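Local coordinates for protein tyrosinase (Burkholderia thailandensis, PDB 5ZRD) that probably hydroxylates monophenols to catechols at a paired-copper centre and oxidises these to quinones, at residues Leu340-Ser352 and Gly360-Pro372. Sequence-based numbering, arbitrary orientation.
Sequences LDIIRNYPGTNAS and GFAPGESLNLTTP
Glu365 O takes the backbone N-H of Ala351 at 2.8 Å, nearly straight at hydrogen (173°), and the CA of Asn350 lies against the same oxygen. Leu367 N answers with an equally short bond to Thr349 O, approaching from above that carbonyl's plane. Together the two bonds flank Asn350 and Ser366 and join the two segments in a single antiparallel beta bridge. The small methyl of Ala351 fits between the segments, its CB 4.1 Å from Glu365 CB and 4.3 Å from Leu367 CD2. With CG anti to its carbonyl carbon (chi1 -51°), Leu367 lays CD1 along the Asn350 carbonyl; Asn87 lies beside this leucine. Ser352 OG accepts Gly364 N at 2.9 Å, tying down the 362-365 type II turn, whose third position, with positive phi, suits glycine. At the other end Leu369 inserts its branched tip, CD2 lying 4.0 Å from Ile342 CD1, the two side chains running alongside in opposite senses, and 4.1 Å from Leu340 CB. Thr349 N closes the 346-349 type II turn on Tyr346 O, where the threonine hydroxyl suits by donating a second bond. Glu365 salt-bridges Arg434 of the second subunit, so the long, turn-rich loop between helix 315-334 and strand 372-373, around this isolated beta bridge, also faces that subunit.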
# COMPACT_ATOMS: atom_id res chain seq x y z
N LEU A 340 -10.96 -29.13 -28.01
CA LEU A 340 -10.09 -28.00 -28.16
C LEU A 340 -8.80 -28.35 -27.43
O LEU A 340 -8.81 -29.17 -26.51
CB LEU A 340 -10.76 -26.75 -27.56
CG LEU A 340 -12.01 -26.26 -28.28
CD1 LEU A 340 -12.62 -25.08 -27.53
CD2 LEU A 340 -11.70 -25.84 -29.70
N ASP A 341 -7.72 -27.74 -27.84
CA ASP A 341 -6.50 -27.81 -27.08
C ASP A 341 -5.93 -26.39 -27.07
O ASP A 341 -6.22 -25.58 -27.93
CB ASP A 341 -5.54 -28.81 -27.73
CG ASP A 341 -5.38 -28.57 -29.23
OD1 ASP A 341 -6.21 -29.06 -30.03
OD2 ASP A 341 -4.42 -27.90 -29.62
N ILE A 342 -5.13 -26.14 -26.06
CA ILE A 342 -4.47 -24.91 -25.80
C ILE A 342 -2.99 -25.22 -25.58
O ILE A 342 -2.67 -26.15 -24.88
CB ILE A 342 -5.15 -24.27 -24.58
CG1 ILE A 342 -6.56 -23.82 -24.99
CG2 ILE A 342 -4.33 -23.13 -23.98
CD1 ILE A 342 -7.22 -22.89 -24.04
N ILE A 343 -2.10 -24.48 -26.23
CA ILE A 343 -0.67 -24.69 -26.01
C ILE A 343 -0.28 -24.16 -24.64
O ILE A 343 -0.37 -22.97 -24.41
CB ILE A 343 0.13 -23.97 -27.10
CG1 ILE A 343 -0.11 -24.62 -28.46
CG2 ILE A 343 1.60 -23.88 -26.73
CD1 ILE A 343 0.12 -23.68 -29.63
N ARG A 344 0.14 -25.05 -23.74
CA ARG A 344 0.46 -24.65 -22.37
C ARG A 344 1.51 -23.53 -22.39
O ARG A 344 2.56 -23.64 -22.99
CB ARG A 344 0.94 -25.85 -21.55
CG ARG A 344 -0.04 -26.36 -20.50
CD ARG A 344 -1.21 -27.17 -21.07
NE ARG A 344 -0.91 -28.58 -21.36
CZ ARG A 344 -1.67 -29.63 -21.01
NH1 ARG A 344 -1.36 -30.85 -21.43
NH2 ARG A 344 -2.74 -29.46 -20.25
N ASN A 345 1.19 -22.44 -21.73
CA ASN A 345 2.12 -21.36 -21.41
C ASN A 345 2.46 -20.51 -22.64
O ASN A 345 3.42 -19.71 -22.57
CB ASN A 345 3.39 -21.85 -20.71
CG ASN A 345 3.14 -22.25 -19.26
OD1 ASN A 345 2.49 -21.53 -18.53
ND2 ASN A 345 3.68 -23.38 -18.82
N TYR A 346 1.70 -20.69 -23.73
CA TYR A 346 1.80 -19.82 -24.88
C TYR A 346 1.26 -18.43 -24.52
O TYR A 346 0.32 -18.32 -23.78
CB TYR A 346 1.05 -20.38 -26.08
CG TYR A 346 1.56 -19.93 -27.43
CD1 TYR A 346 2.71 -20.47 -27.96
CD2 TYR A 346 0.88 -19.00 -28.21
CE1 TYR A 346 3.17 -20.11 -29.22
CE2 TYR A 346 1.35 -18.59 -29.45
CZ TYR A 346 2.53 -19.15 -29.95
OH TYR A 346 3.02 -18.83 -31.19
N PRO A 347 1.84 -17.38 -25.07
CA PRO A 347 1.27 -16.06 -24.82
C PRO A 347 -0.22 -16.09 -25.16
O PRO A 347 -0.59 -16.64 -26.19
CB PRO A 347 2.08 -15.12 -25.73
CG PRO A 347 3.42 -15.77 -25.72
CD PRO A 347 3.06 -17.24 -25.87
N GLY A 348 -1.03 -15.50 -24.29
CA GLY A 348 -2.50 -15.62 -24.39
C GLY A 348 -3.06 -16.60 -23.35
O GLY A 348 -4.25 -16.62 -23.16
N THR A 349 -2.22 -17.38 -22.69
CA THR A 349 -2.70 -18.37 -21.71
C THR A 349 -2.41 -17.90 -20.29
O THR A 349 -2.52 -18.71 -19.37
CB THR A 349 -2.07 -19.76 -21.87
OG1 THR A 349 -0.66 -19.64 -21.72
CG2 THR A 349 -2.34 -20.39 -23.21
N ASN A 350 -2.06 -16.63 -20.12
CA ASN A 350 -1.85 -16.08 -18.80
C ASN A 350 -2.85 -14.97 -18.42
O ASN A 350 -3.24 -14.08 -19.20
CB ASN A 350 -0.43 -15.55 -18.65
CG ASN A 350 -0.01 -15.75 -17.21
OD1 ASN A 350 0.37 -16.85 -16.82
ND2 ASN A 350 -0.19 -14.73 -16.39
N ALA A 351 -3.24 -15.00 -17.16
CA ALA A 351 -4.08 -13.97 -16.61
C ALA A 351 -3.42 -12.59 -16.75
O ALA A 351 -4.15 -11.58 -16.81
CB ALA A 351 -4.36 -14.26 -15.15
N SER A 352 -2.09 -12.52 -16.77
CA SER A 352 -1.40 -11.22 -16.83
C SER A 352 -1.48 -10.64 -18.24
O SER A 352 -1.17 -9.48 -18.43
CB SER A 352 0.05 -11.30 -16.37
OG SER A 352 0.13 -11.67 -15.01
N GLY A 360 -10.60 -11.97 -8.97
CA GLY A 360 -10.28 -13.25 -8.32
C GLY A 360 -9.09 -13.97 -8.96
O GLY A 360 -8.67 -14.98 -8.42
N PHE A 361 -8.57 -13.51 -10.11
CA PHE A 361 -7.38 -14.08 -10.70
C PHE A 361 -6.18 -13.33 -10.17
O PHE A 361 -6.28 -12.16 -9.82
CB PHE A 361 -7.41 -14.05 -12.23
CG PHE A 361 -8.33 -15.08 -12.80
CD1 PHE A 361 -9.67 -14.79 -12.98
CD2 PHE A 361 -7.89 -16.36 -13.06
CE1 PHE A 361 -10.54 -15.76 -13.47
CE2 PHE A 361 -8.76 -17.33 -13.53
CZ PHE A 361 -10.08 -17.03 -13.74
N ALA A 362 -5.05 -14.04 -10.12
CA ALA A 362 -3.78 -13.49 -9.70
C ALA A 362 -2.86 -13.34 -10.91
O ALA A 362 -2.99 -14.08 -11.85
CB ALA A 362 -3.16 -14.40 -8.66
N PRO A 363 -1.94 -12.38 -10.86
CA PRO A 363 -0.87 -12.27 -11.84
C PRO A 363 -0.17 -13.61 -12.04
O PRO A 363 0.01 -14.36 -11.10
CB PRO A 363 0.11 -11.23 -11.26
CG PRO A 363 -0.74 -10.41 -10.33
CD PRO A 363 -1.76 -11.39 -9.79
N GLY A 364 0.20 -13.92 -13.26
CA GLY A 364 0.93 -15.16 -13.50
C GLY A 364 0.03 -16.39 -13.58
O GLY A 364 0.46 -17.43 -14.06
N GLU A 365 -1.24 -16.28 -13.19
CA GLU A 365 -2.09 -17.45 -13.14
C GLU A 365 -2.39 -17.97 -14.56
O GLU A 365 -2.63 -17.22 -15.53
CB GLU A 365 -3.34 -17.08 -12.36
CG GLU A 365 -4.35 -18.20 -12.23
CD GLU A 365 -5.23 -18.04 -11.00
OE1 GLU A 365 -5.23 -16.94 -10.42
OE2 GLU A 365 -5.93 -19.02 -10.63
N SER A 366 -2.43 -19.29 -14.67
CA SER A 366 -2.64 -19.95 -15.95
C SER A 366 -4.14 -19.99 -16.28
O SER A 366 -4.96 -20.29 -15.42
CB SER A 366 -2.03 -21.33 -15.96
OG SER A 366 -2.81 -22.20 -16.76
N LEU A 367 -4.45 -19.70 -17.54
CA LEU A 367 -5.75 -19.88 -18.12
C LEU A 367 -5.73 -21.12 -19.02
O LEU A 367 -4.81 -21.26 -19.86
CB LEU A 367 -6.12 -18.65 -18.95
CG LEU A 367 -5.97 -17.31 -18.25
CD1 LEU A 367 -6.33 -16.14 -19.17
CD2 LEU A 367 -6.83 -17.27 -17.01
N ASN A 368 -6.75 -21.96 -18.87
CA ASN A 368 -6.87 -23.20 -19.63
C ASN A 368 -8.36 -23.60 -19.76
O ASN A 368 -9.26 -22.79 -19.47
CB ASN A 368 -5.99 -24.26 -18.96
CG ASN A 368 -6.45 -24.50 -17.54
OD1 ASN A 368 -7.58 -24.91 -17.34
ND2 ASN A 368 -5.62 -24.13 -16.58
N LEU A 369 -8.66 -24.81 -20.22
CA LEU A 369 -10.07 -25.20 -20.54
C LEU A 369 -10.87 -25.49 -19.27
O LEU A 369 -12.10 -25.63 -19.32
CB LEU A 369 -10.08 -26.42 -21.46
CG LEU A 369 -9.41 -26.21 -22.82
CD1 LEU A 369 -8.99 -27.53 -23.43
CD2 LEU A 369 -10.33 -25.44 -23.75
N THR A 370 -10.15 -25.54 -18.15
CA THR A 370 -10.64 -25.79 -16.79
C THR A 370 -10.98 -24.47 -16.09
O THR A 370 -11.65 -24.47 -15.08
CB THR A 370 -9.55 -26.60 -16.04
OG1 THR A 370 -9.94 -27.94 -16.30
CG2 THR A 370 -9.42 -26.38 -14.55
N THR A 371 -10.48 -23.35 -16.60
CA THR A 371 -10.64 -22.07 -15.88
C THR A 371 -12.12 -21.70 -15.85
O THR A 371 -12.78 -21.71 -16.89
CB THR A 371 -9.77 -20.97 -16.50
OG1 THR A 371 -8.41 -21.40 -16.53
CG2 THR A 371 -9.83 -19.68 -15.72
N PRO A 372 -12.64 -21.37 -14.65
CA PRO A 372 -13.97 -20.80 -14.43
C PRO A 372 -14.22 -19.61 -15.37
O PRO A 372 -13.38 -18.70 -15.46
CB PRO A 372 -13.97 -20.26 -13.00
CG PRO A 372 -12.85 -20.97 -12.33
CD PRO A 372 -11.84 -21.17 -13.44